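PDB 6K5J: GH3 beta-N-acetylglucosaminidase from Paenibacillaceae, which probably hydrolyses terminal beta-linked N-acetylglucosamine residues from the non-reducing ends of chitin-derived oligosaccharides, as a glycoside hydrolase of family 3. Local coordinates for residues 98-104 with 502-508; 138-142 with 182-188; 148-152 with 484-488; 374-378 with 490-496. All blocks are in the same frame, centred on the assembly; numbering follows the deposited sequence.

How the interactions relate
From the N terminus, the chain first lays down 98-104, whose partner 502-508 comes near the C terminus, so interaction 1 closes a loop that encloses the other three. Interaction 2 closes a short loop within the TIM-barrel domain, joining 138-142 to 182-188. Segment 148-152 lies inside that loop but pairs with 484-488, so interaction 3 crosses interaction 2; both touch the bound NAG. Interaction 4 opens at 374-378, after interaction 2 has closed, and crosses interaction 3 by ending at 490-496. Interactions 1 and 3 tie the barrel to the C-terminal domain with its six-stranded sheet; interaction 4 packs that sheet's edge strand against a loop.

Interaction 1 (98-104 with 502-508); sequences VVPGNMA and AYENTPS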
# COMPACT_ATOMS: atom_id res chain seq x y z
N VAL A 98 1.69 -13.47 4.01
CA VAL A 98 2.25 -12.13 4.08
C VAL A 98 3.28 -12.04 2.96
O VAL A 98 4.31 -12.72 2.98
CB VAL A 98 2.87 -11.84 5.46
CG1 VAL A 98 3.46 -10.43 5.50
CG2 VAL A 98 1.80 -11.98 6.53
N VAL A 99 2.99 -11.22 1.96
CA VAL A 99 3.76 -11.16 0.72
C VAL A 99 4.71 -9.97 0.83
O VAL A 99 4.33 -8.94 1.39
CB VAL A 99 2.79 -11.05 -0.47
CG1 VAL A 99 3.48 -10.61 -1.71
CG2 VAL A 99 2.05 -12.40 -0.66
N PRO A 100 5.94 -10.06 0.30
CA PRO A 100 6.83 -8.89 0.30
C PRO A 100 6.22 -7.71 -0.43
O PRO A 100 5.47 -7.87 -1.40
CB PRO A 100 8.08 -9.39 -0.43
CG PRO A 100 8.06 -10.86 -0.23
CD PRO A 100 6.61 -11.25 -0.25
N GLY A 101 6.56 -6.51 0.04
CA GLY A 101 6.02 -5.28 -0.50
C GLY A 101 6.90 -4.72 -1.60
O GLY A 101 7.92 -5.28 -1.97
N ASN A 102 6.49 -3.55 -2.10
CA ASN A 102 7.02 -3.07 -3.37
C ASN A 102 8.52 -2.82 -3.30
O ASN A 102 9.27 -3.32 -4.15
CB ASN A 102 6.27 -1.81 -3.80
CG ASN A 102 4.96 -2.14 -4.50
OD1 ASN A 102 4.45 -3.27 -4.40
ND2 ASN A 102 4.43 -1.17 -5.23
N MET A 103 8.99 -2.06 -2.32
CA MET A 103 10.41 -1.74 -2.37
C MET A 103 11.28 -2.96 -2.06
O MET A 103 12.39 -3.07 -2.59
CB MET A 103 10.76 -0.57 -1.44
CG MET A 103 12.18 -0.02 -1.75
SD MET A 103 12.56 1.57 -0.98
CE MET A 103 11.51 2.65 -1.98
N ALA A 104 10.78 -3.90 -1.26
CA ALA A 104 11.49 -5.18 -1.11
C ALA A 104 11.59 -5.89 -2.46
O ALA A 104 12.65 -6.42 -2.81
CB ALA A 104 10.77 -6.05 -0.08
N ALA A 502 16.08 -3.98 4.77
CA ALA A 502 15.12 -5.05 4.51
C ALA A 502 13.81 -4.55 3.93
O ALA A 502 13.01 -5.37 3.46
CB ALA A 502 14.83 -5.84 5.79
N TYR A 503 13.54 -3.24 3.97
CA TYR A 503 12.40 -2.57 3.34
C TYR A 503 11.05 -2.92 3.97
O TYR A 503 10.01 -2.44 3.49
CB TYR A 503 12.35 -2.84 1.83
CG TYR A 503 13.69 -2.65 1.16
CD1 TYR A 503 14.15 -1.37 0.84
CD2 TYR A 503 14.53 -3.73 0.90
CE1 TYR A 503 15.38 -1.18 0.24
CE2 TYR A 503 15.78 -3.55 0.32
CZ TYR A 503 16.19 -2.27 -0.02
OH TYR A 503 17.42 -2.07 -0.61
N GLU A 504 11.03 -3.73 5.02
CA GLU A 504 9.79 -4.15 5.67
C GLU A 504 10.17 -5.02 6.86
O GLU A 504 11.32 -5.45 6.99
CB GLU A 504 8.86 -4.92 4.71
CG GLU A 504 9.50 -6.14 4.12
CD GLU A 504 8.69 -6.73 2.99
OE1 GLU A 504 8.07 -5.95 2.23
OE2 GLU A 504 8.69 -7.97 2.87
N ASN A 505 9.19 -5.27 7.74
CA ASN A 505 9.39 -6.14 8.90
C ASN A 505 8.56 -7.42 8.81
O ASN A 505 8.15 -7.98 9.83
CB ASN A 505 9.10 -5.38 10.20
CG ASN A 505 7.63 -5.02 10.35
OD1 ASN A 505 6.83 -5.22 9.45
ND2 ASN A 505 7.27 -4.47 11.51
N THR A 506 8.29 -7.87 7.59
CA THR A 506 7.50 -9.08 7.35
C THR A 506 8.23 -10.32 7.86
O THR A 506 9.45 -10.30 8.05
CB THR A 506 7.25 -9.25 5.86
OG1 THR A 506 8.52 -9.34 5.19
CG2 THR A 506 6.46 -8.07 5.30
N PRO A 507 7.50 -11.44 8.04
CA PRO A 507 8.19 -12.67 8.45
C PRO A 507 9.31 -13.08 7.51
O PRO A 507 10.40 -13.41 7.98
CB PRO A 507 7.05 -13.70 8.48
CG PRO A 507 5.83 -12.89 8.82
CD PRO A 507 6.03 -11.59 8.07
N SER A 508 9.07 -13.05 6.19
CA SER A 508 10.08 -13.52 5.26
C SER A 508 11.27 -12.58 5.18
O SER A 508 12.39 -13.03 4.93
CB SER A 508 9.47 -13.74 3.87
OG SER A 508 9.04 -12.52 3.29
O HOH W 1 6.48 -12.76 4.70
O HOH W 2 8.66 -3.35 1.13
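The side chain of Met-103 crosses that of Tyr-503 at about a right angle and touches its CD1 side, with CG 3.5 Å from Tyr-503 CD1. A chi1 of -166° swings Met-103 CG away from the backbone N and brings the thioether chain past the ring, where SD makes an oblique Met-aromatic contact 4.9 Å from the centroid; a flexible, polarisable side chain suits this place. Ala-104 CB packs 4.1 Å from Tyr-503 CB and beside the Glu-504 carboxylate, where a larger side chain would probably crowd. At the other end Val-98 CG1 packs against both Thr-506 CG2 and Pro-507 CD, each 3.8 Å away.

Between these patches stands the buried carboxylate of Glu-504. Its OE1 accepts the N-H of Gly-101 at 2.7 Å through the syn lone pair (163°), just where Gly-101 precedes helix 102-108; a side chain there would press on that oxygen. OE2 takes the hydroxyl of Thr-506, OG1 at 2.7 Å and above the carboxylate plane, while the same OG1 caps Ala-509 N. Thus one glutamate links the starts of two helices. Water 2 joins Ala-104 N, Tyr-503 O and Glu-504 OE1.

The contact joins the family 3 TIM-barrel domain, through 98-104, to the six-stranded-sheet domain, through the turn between strand 499-501 and helix 507-517. Around this seam Pro-100 packs on helix 359-372, and Tyr-503 OH bonds to Thr-374 of strand 374-377.

Interaction 2 (138-142 with 182-188); sequences LDINN and KHFPGHG. With NAG (2-acetamido-2-deoxy-beta-D-glucopyranose), chain B.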
# COMPACT_ATOMS: atom_id res chain seq x y z
N LEU A 138 2.29 2.61 -8.57
CA LEU A 138 3.29 2.90 -9.58
C LEU A 138 4.02 4.20 -9.27
O LEU A 138 4.64 4.79 -10.17
CB LEU A 138 2.66 2.95 -10.97
CG LEU A 138 2.04 1.64 -11.46
CD1 LEU A 138 1.61 1.78 -12.93
CD2 LEU A 138 3.02 0.48 -11.29
N ASP A 139 3.93 4.68 -8.04
CA ASP A 139 4.68 5.86 -7.65
C ASP A 139 6.17 5.56 -7.66
O ASP A 139 6.60 4.45 -7.33
CB ASP A 139 4.23 6.36 -6.28
CG ASP A 139 2.72 6.56 -6.20
OD1 ASP A 139 2.16 7.35 -7.00
OD2 ASP A 139 2.07 5.92 -5.34
N ILE A 140 6.97 6.55 -8.06
CA ILE A 140 8.41 6.42 -8.18
C ILE A 140 9.02 7.26 -7.07
O ILE A 140 8.98 8.50 -7.12
CB ILE A 140 8.92 6.87 -9.56
CG1 ILE A 140 8.29 6.03 -10.68
CG2 ILE A 140 10.45 6.75 -9.64
CD1 ILE A 140 8.30 6.73 -12.06
N ASN A 141 9.58 6.60 -6.05
CA ASN A 141 10.05 7.29 -4.85
C ASN A 141 11.46 7.82 -5.08
O ASN A 141 12.46 7.27 -4.61
CB ASN A 141 9.99 6.37 -3.63
CG ASN A 141 9.92 7.14 -2.33
OD1 ASN A 141 8.83 7.48 -1.85
ND2 ASN A 141 11.07 7.42 -1.74
N ASN A 142 11.54 8.89 -5.87
CA ASN A 142 12.79 9.57 -6.17
C ASN A 142 13.14 10.63 -5.13
O ASN A 142 14.18 11.28 -5.25
CB ASN A 142 12.70 10.25 -7.54
CG ASN A 142 11.66 11.33 -7.56
OD1 ASN A 142 10.48 11.06 -7.36
ND2 ASN A 142 12.09 12.57 -7.75
N LYS A 182 -1.82 3.28 -8.91
CA LYS A 182 -1.98 4.51 -8.15
C LYS A 182 -0.59 5.09 -7.86
O LYS A 182 0.40 4.37 -7.92
CB LYS A 182 -2.78 4.24 -6.86
CG LYS A 182 -2.07 3.34 -5.82
CD LYS A 182 -3.02 2.99 -4.65
CE LYS A 182 -2.29 2.30 -3.48
NZ LYS A 182 -3.27 1.87 -2.41
N HIS A 183 -0.50 6.39 -7.59
CA HIS A 183 -1.57 7.39 -7.54
C HIS A 183 -1.33 8.38 -8.69
O HIS A 183 -0.41 9.20 -8.62
CB HIS A 183 -1.57 8.14 -6.20
CG HIS A 183 -1.64 7.25 -4.99
ND1 HIS A 183 -0.55 6.58 -4.48
CD2 HIS A 183 -2.68 6.95 -4.17
CE1 HIS A 183 -0.91 5.90 -3.41
NE2 HIS A 183 -2.20 6.10 -3.20
N PHE A 184 -2.17 8.31 -9.72
CA PHE A 184 -1.89 9.02 -10.97
C PHE A 184 -2.03 10.53 -10.79
O PHE A 184 -2.98 10.99 -10.16
CB PHE A 184 -2.86 8.52 -12.06
CG PHE A 184 -2.64 9.17 -13.40
CD1 PHE A 184 -3.31 10.34 -13.74
CD2 PHE A 184 -1.78 8.60 -14.33
CE1 PHE A 184 -3.12 10.94 -14.98
CE2 PHE A 184 -1.58 9.19 -15.58
CZ PHE A 184 -2.25 10.37 -15.91
N PRO A 185 -1.13 11.34 -11.39
CA PRO A 185 -0.04 10.94 -12.29
C PRO A 185 1.30 10.64 -11.61
O PRO A 185 2.31 10.59 -12.29
CB PRO A 185 0.10 12.15 -13.22
CG PRO A 185 -0.26 13.32 -12.35
CD PRO A 185 -1.36 12.80 -11.42
N GLY A 186 1.32 10.45 -10.29
CA GLY A 186 2.56 10.05 -9.65
C GLY A 186 2.84 10.83 -8.38
O GLY A 186 3.10 12.03 -8.43
N HIS A 187 2.82 10.14 -7.24
CA HIS A 187 2.95 10.71 -5.91
C HIS A 187 4.37 10.58 -5.34
O HIS A 187 4.60 10.98 -4.20
CB HIS A 187 1.94 10.03 -4.97
CG HIS A 187 1.42 10.90 -3.85
ND1 HIS A 187 2.24 11.62 -3.01
CD2 HIS A 187 0.15 11.10 -3.40
CE1 HIS A 187 1.51 12.25 -2.11
NE2 HIS A 187 0.24 11.96 -2.33
N GLY A 188 5.32 10.04 -6.11
CA GLY A 188 6.61 9.65 -5.55
C GLY A 188 7.53 10.80 -5.20
O GLY A 188 8.43 10.63 -4.36
C1 NAG B . -5.70 6.83 0.71
C2 NAG B . -4.39 6.26 0.11
C3 NAG B . -4.68 5.21 -0.98
C4 NAG B . -5.71 4.19 -0.52
C5 NAG B . -6.95 4.93 -0.04
C6 NAG B . -8.05 4.01 0.45
C7 NAG B . -2.28 7.51 -0.19
C8 NAG B . -1.62 8.68 -0.87
N2 NAG B . -3.58 7.34 -0.44
O1 NAG B . -5.37 7.53 1.87
O3 NAG B . -3.48 4.54 -1.35
O4 NAG B . -6.05 3.32 -1.58
O5 NAG B . -6.58 5.76 1.06
O6 NAG B . -7.70 3.39 1.68
O7 NAG B . -1.65 6.74 0.53
O HOH W 3 5.81 9.09 -8.82
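Leu-138 begins the contact with its backbone: its N donates at 2.7 Å to Lys-182 O, the carbonyl oxygen of the cis peptide that links Lys-182 to His-183, holding the loop to strand 178-184.

Asp-139 comes next and carries most of the polar work. Its OD2 receives His-183 ND1 at 2.8 Å through the syn lone pair, the carboxylate and imidazole planes only 7° apart. OD1 accepts two backbone donors, His-183 N and His-187 N, each at 2.9 Å and from opposite faces of the carboxylate. Aspartate is short enough to sit inside this bend and has the oxygens to satisfy all three N-H groups. ND1 so engaged probably fixes the ring's rotation, with His-183 NE2 hydrogen-bonded to O3 of the bound NAG at 2.7 Å, while the sugar's C8 lies over one ring face and Lys-182 CG over the other. Replacing Asp-139 by an alanine removes both oxygens and would probably leave His-183 ND1 and the two backbone N-H groups without these acceptors, the imidazole freer to turn.

Ile-140 O meets Gly-188 CA in a C-H...O contact of 3.1 Å; a side chain on Gly-188 would run into that carbonyl oxygen, so glycine suits the place. Water 3 bridges Ile-140 N and Gly-188 N, and Asn-141 centres an inverse gamma turn.

The sequence KHFPGHG matches the KH(F/I)PGHG motif of family 3 beta-N-acetylglucosaminidases. Behind it Phe-184 packs on helix 249-258, Leu-138 meets Ala-219 of helix 213-222, and His-183 rests on Met-228 of strand 226-229.

Interaction 3 (148-152 with 484-488); sequences VIGVR and ARNPF. With NAG (2-acetamido-2-deoxy-beta-D-glucopyranose), chain B.
Val-151 pushes its two methyls into the loop 484-488. CG1, anti to the carbonyl carbon (chi1 -61°), comes 3.3 Å from Arg-485 O and also faces Asn-486 OD1 and the ring of Pro-487; CG2 lies against the aliphatic run of Arg-485, the two side chains crossing at about a right angle. A beta-branched valine offers one methyl to the backbone of 485-487 and the other to the Arg-485 side chain. The same Asn-486 OD1 accepts Val-151 N in a weak, bent bond of 3.3 Å (134°). It is also 3.6 Å from Gly-150 CA, where a CB would clash with it and where the positive phi already favours glycine.

Here the two domains of the family 3 fold meet: 148-152 belongs to the loop after strand 132-133 of the TIM barrel, and 484-488 follows strand 478-483 of the six-stranded sheet.

A second layer is polar, built round two arginines. Water 4, 2.9 Å from Arg-485 NH2 and in its guanidinium plane, also donates to Ile-149 O; Asp-404 forms a salt bridge with this arginine, and Val-403 O accepts from NH2. On the barrel side Arg-152 NH1 donates to Val-148 O, 2.9 Å away, and to O7 of the bound NAG at 2.8 Å. The bond to Val-148 O probably helps to orient the guanidinium toward this acetamide oxygen, while Glu-85 forms a salt bridge with Arg-152 NH2.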
# COMPACT_ATOMS: atom_id res chain seq x y z
N VAL A 148 4.80 9.62 2.60
CA VAL A 148 3.62 8.78 2.43
C VAL A 148 3.85 7.59 1.51
O VAL A 148 3.15 6.57 1.65
CB VAL A 148 2.41 9.62 1.94
CG1 VAL A 148 2.70 10.24 0.59
CG2 VAL A 148 1.12 8.79 1.89
N ILE A 149 4.83 7.64 0.60
CA ILE A 149 5.09 6.51 -0.29
C ILE A 149 6.18 5.63 0.32
O ILE A 149 5.88 4.60 0.94
CB ILE A 149 5.44 7.00 -1.71
CG1 ILE A 149 4.32 7.92 -2.23
CG2 ILE A 149 5.68 5.82 -2.68
CD1 ILE A 149 2.90 7.28 -2.26
N GLY A 150 7.45 6.02 0.17
CA GLY A 150 8.52 5.25 0.81
C GLY A 150 8.57 3.84 0.25
O GLY A 150 8.54 3.64 -0.97
N VAL A 151 8.56 2.83 1.13
CA VAL A 151 8.69 1.43 0.68
C VAL A 151 7.46 0.94 -0.07
O VAL A 151 7.44 -0.19 -0.57
CB VAL A 151 9.00 0.47 1.84
CG1 VAL A 151 10.33 0.84 2.52
CG2 VAL A 151 7.85 0.44 2.84
N ARG A 152 6.41 1.76 -0.14
CA ARG A 152 5.27 1.40 -0.98
C ARG A 152 5.57 1.51 -2.47
O ARG A 152 4.78 1.02 -3.28
CB ARG A 152 4.06 2.28 -0.64
CG ARG A 152 3.53 2.08 0.76
CD ARG A 152 2.58 3.20 1.14
NE ARG A 152 1.32 3.08 0.41
CZ ARG A 152 0.43 4.05 0.28
NH1 ARG A 152 0.66 5.25 0.80
NH2 ARG A 152 -0.71 3.83 -0.36
N ALA A 484 13.99 -1.80 8.73
CA ALA A 484 12.82 -2.60 8.41
C ALA A 484 11.66 -1.75 7.91
O ALA A 484 10.52 -2.25 7.81
CB ALA A 484 12.38 -3.42 9.64
N ARG A 485 11.90 -0.48 7.61
CA ARG A 485 10.99 0.23 6.73
C ARG A 485 11.81 1.03 5.72
O ARG A 485 12.52 0.42 4.92
CB ARG A 485 9.99 1.09 7.53
CG ARG A 485 8.82 1.50 6.64
CD ARG A 485 7.52 1.78 7.38
NE ARG A 485 6.50 2.18 6.41
CZ ARG A 485 5.20 1.88 6.48
NH1 ARG A 485 4.72 1.17 7.49
NH2 ARG A 485 4.38 2.29 5.52
N ASN A 486 11.74 2.37 5.71
CA ASN A 486 12.45 3.10 4.67
C ASN A 486 13.95 2.88 4.80
O ASN A 486 14.50 2.95 5.91
CB ASN A 486 12.15 4.60 4.72
CG ASN A 486 10.73 4.94 4.26
OD1 ASN A 486 9.97 4.06 3.87
ND2 ASN A 486 10.38 6.22 4.31
N PRO A 487 14.67 2.63 3.69
CA PRO A 487 16.12 2.43 3.78
C PRO A 487 16.88 3.72 3.98
O PRO A 487 18.09 3.67 4.23
CB PRO A 487 16.46 1.79 2.42
CG PRO A 487 15.46 2.43 1.48
CD PRO A 487 14.17 2.53 2.31
N PHE A 488 16.21 4.87 3.91
CA PHE A 488 16.86 6.17 4.00
C PHE A 488 17.26 6.52 5.43
O PHE A 488 17.87 7.58 5.64
CB PHE A 488 15.92 7.22 3.39
CG PHE A 488 15.27 6.75 2.11
CD1 PHE A 488 16.06 6.39 1.02
CD2 PHE A 488 13.89 6.62 2.01
CE1 PHE A 488 15.47 5.93 -0.17
CE2 PHE A 488 13.30 6.16 0.82
CZ PHE A 488 14.09 5.81 -0.26
C1 NAG B . -5.70 6.83 0.71
C2 NAG B . -4.39 6.26 0.11
C3 NAG B . -4.68 5.21 -0.98
C4 NAG B . -5.71 4.19 -0.52
C5 NAG B . -6.95 4.93 -0.04
C6 NAG B . -8.05 4.01 0.45
C7 NAG B . -2.28 7.51 -0.19
C8 NAG B . -1.62 8.68 -0.87
N2 NAG B . -3.58 7.34 -0.44
O1 NAG B . -5.37 7.53 1.87
O3 NAG B . -3.48 4.54 -1.35
O4 NAG B . -6.05 3.32 -1.58
O5 NAG B . -6.58 5.76 1.06
O6 NAG B . -7.70 3.39 1.68
O7 NAG B . -1.65 6.74 0.53
O HOH W 4 5.05 4.35 3.53

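Interaction 4 (374-378 with 490-496); sequences TLLRS and INALPTV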
# COMPACT_ATOMS: atom_id res chain seq x y z
N THR A 374 19.65 -5.94 1.43
CA THR A 374 20.65 -5.09 0.80
C THR A 374 21.64 -4.59 1.85
O THR A 374 21.25 -4.26 2.97
CB THR A 374 19.95 -3.91 0.12
OG1 THR A 374 18.99 -4.42 -0.81
CG2 THR A 374 20.95 -3.01 -0.60
N LEU A 375 22.92 -4.56 1.49
CA LEU A 375 23.96 -4.02 2.36
C LEU A 375 24.38 -2.67 1.81
O LEU A 375 24.90 -2.58 0.70
CB LEU A 375 25.16 -4.97 2.43
CG LEU A 375 26.37 -4.52 3.29
CD1 LEU A 375 25.94 -4.12 4.70
CD2 LEU A 375 27.41 -5.63 3.36
N LEU A 376 24.14 -1.61 2.58
CA LEU A 376 24.47 -0.26 2.13
C LEU A 376 25.81 0.23 2.63
O LEU A 376 26.44 1.07 1.98
CB LEU A 376 23.38 0.73 2.58
CG LEU A 376 22.08 0.78 1.78
CD1 LEU A 376 21.23 -0.42 2.08
CD2 LEU A 376 21.30 2.05 2.13
N ARG A 377 26.29 -0.29 3.76
CA ARG A 377 27.52 0.22 4.35
C ARG A 377 28.11 -0.88 5.23
O ARG A 377 27.38 -1.55 5.95
CB ARG A 377 27.25 1.48 5.18
CG ARG A 377 28.49 2.05 5.86
CD ARG A 377 28.15 3.19 6.81
NE ARG A 377 27.63 4.34 6.11
CZ ARG A 377 26.98 5.34 6.69
NH1 ARG A 377 26.77 5.32 8.00
NH2 ARG A 377 26.54 6.36 5.96
N SER A 378 29.42 -1.06 5.15
CA SER A 378 30.10 -1.98 6.05
C SER A 378 31.59 -1.67 6.03
O SER A 378 32.10 -1.05 5.09
CB SER A 378 29.86 -3.44 5.67
OG SER A 378 30.33 -3.68 4.37
N ILE A 490 19.69 5.42 6.89
CA ILE A 490 21.15 5.54 6.90
C ILE A 490 21.58 7.00 6.80
O ILE A 490 22.65 7.37 7.29
CB ILE A 490 21.77 4.71 5.77
CG1 ILE A 490 23.30 4.67 5.88
CG2 ILE A 490 21.36 5.24 4.40
CD1 ILE A 490 23.97 3.79 4.84
N ASN A 491 20.76 7.85 6.16
CA ASN A 491 21.07 9.27 5.98
C ASN A 491 21.12 10.01 7.31
O ASN A 491 21.76 11.07 7.39
CB ASN A 491 20.04 9.94 5.08
CG ASN A 491 20.14 9.49 3.64
OD1 ASN A 491 21.15 8.92 3.23
ND2 ASN A 491 19.09 9.74 2.87
N ALA A 492 20.46 9.49 8.34
CA ALA A 492 20.44 10.08 9.66
C ALA A 492 21.39 9.41 10.63
O ALA A 492 21.37 9.73 11.82
CB ALA A 492 19.02 10.05 10.23
N LEU A 493 22.23 8.48 10.16
CA LEU A 493 23.05 7.63 11.02
C LEU A 493 24.52 7.64 10.59
O LEU A 493 25.08 6.61 10.21
CB LEU A 493 22.50 6.20 11.03
CG LEU A 493 21.05 6.06 11.49
CD1 LEU A 493 20.54 4.64 11.22
CD2 LEU A 493 20.91 6.42 12.97
N PRO A 494 25.18 8.80 10.66
CA PRO A 494 26.54 8.89 10.10
C PRO A 494 27.60 8.08 10.85
O PRO A 494 28.63 7.76 10.25
CB PRO A 494 26.85 10.40 10.16
CG PRO A 494 25.95 10.93 11.23
CD PRO A 494 24.71 10.10 11.19
N THR A 495 27.37 7.72 12.12
CA THR A 495 28.34 6.97 12.90
C THR A 495 28.21 5.47 12.73
O THR A 495 29.13 4.73 13.09
CB THR A 495 28.20 7.34 14.38
OG1 THR A 495 27.99 8.75 14.49
CG2 THR A 495 29.46 6.95 15.17
N VAL A 496 27.08 5.00 12.18
CA VAL A 496 26.86 3.56 12.04
C VAL A 496 27.84 3.00 11.03
O VAL A 496 28.07 3.58 9.96
CB VAL A 496 25.39 3.32 11.63
CG1 VAL A 496 25.19 1.91 11.09
CG2 VAL A 496 24.49 3.58 12.80
O HOH W 5 24.99 8.62 7.19
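One nitrogen of Arg-377 holds two backbone carbonyls: NH1 donates to Leu-493 O at 3.1 Å and to Val-496 O at 2.9 Å, both close to the guanidinium plane. These oxygens belong to the first and last residues of a type I turn. Leu-493 O already accepts the turn's own Val-496 N, and the arginine reaches it from the opposite face of its carbonyl.

At chi1 178° the chain of Arg-377 leaves the strand extended, and the bend at chi3 (-65°) brings the guanidinium over Ile-490. One face then rests on Ile-490 CG1, 3.6 Å from its plane, while water 5 links NH2 to Ile-490 O. Ile-490 also packs its CD1 on Leu-376 CB at 3.8 Å. Both strand residues can face this loop because Leu-376 and Arg-377 form a classic beta bulge opposite Phe-499 of strand 499-501.

Exchanging Arg-377 for a leucine is likely to leave Val-496 O and Leu-493 O without this donor, the latter keeping Val-496 N, and to hold the turn less firmly to the edge strand.

Across this contact the guanidinium is met by neutral carbonyl oxygens at its edge and by Ile-490 carbon over one face, so the hold is probably directional more than one of charge pairing.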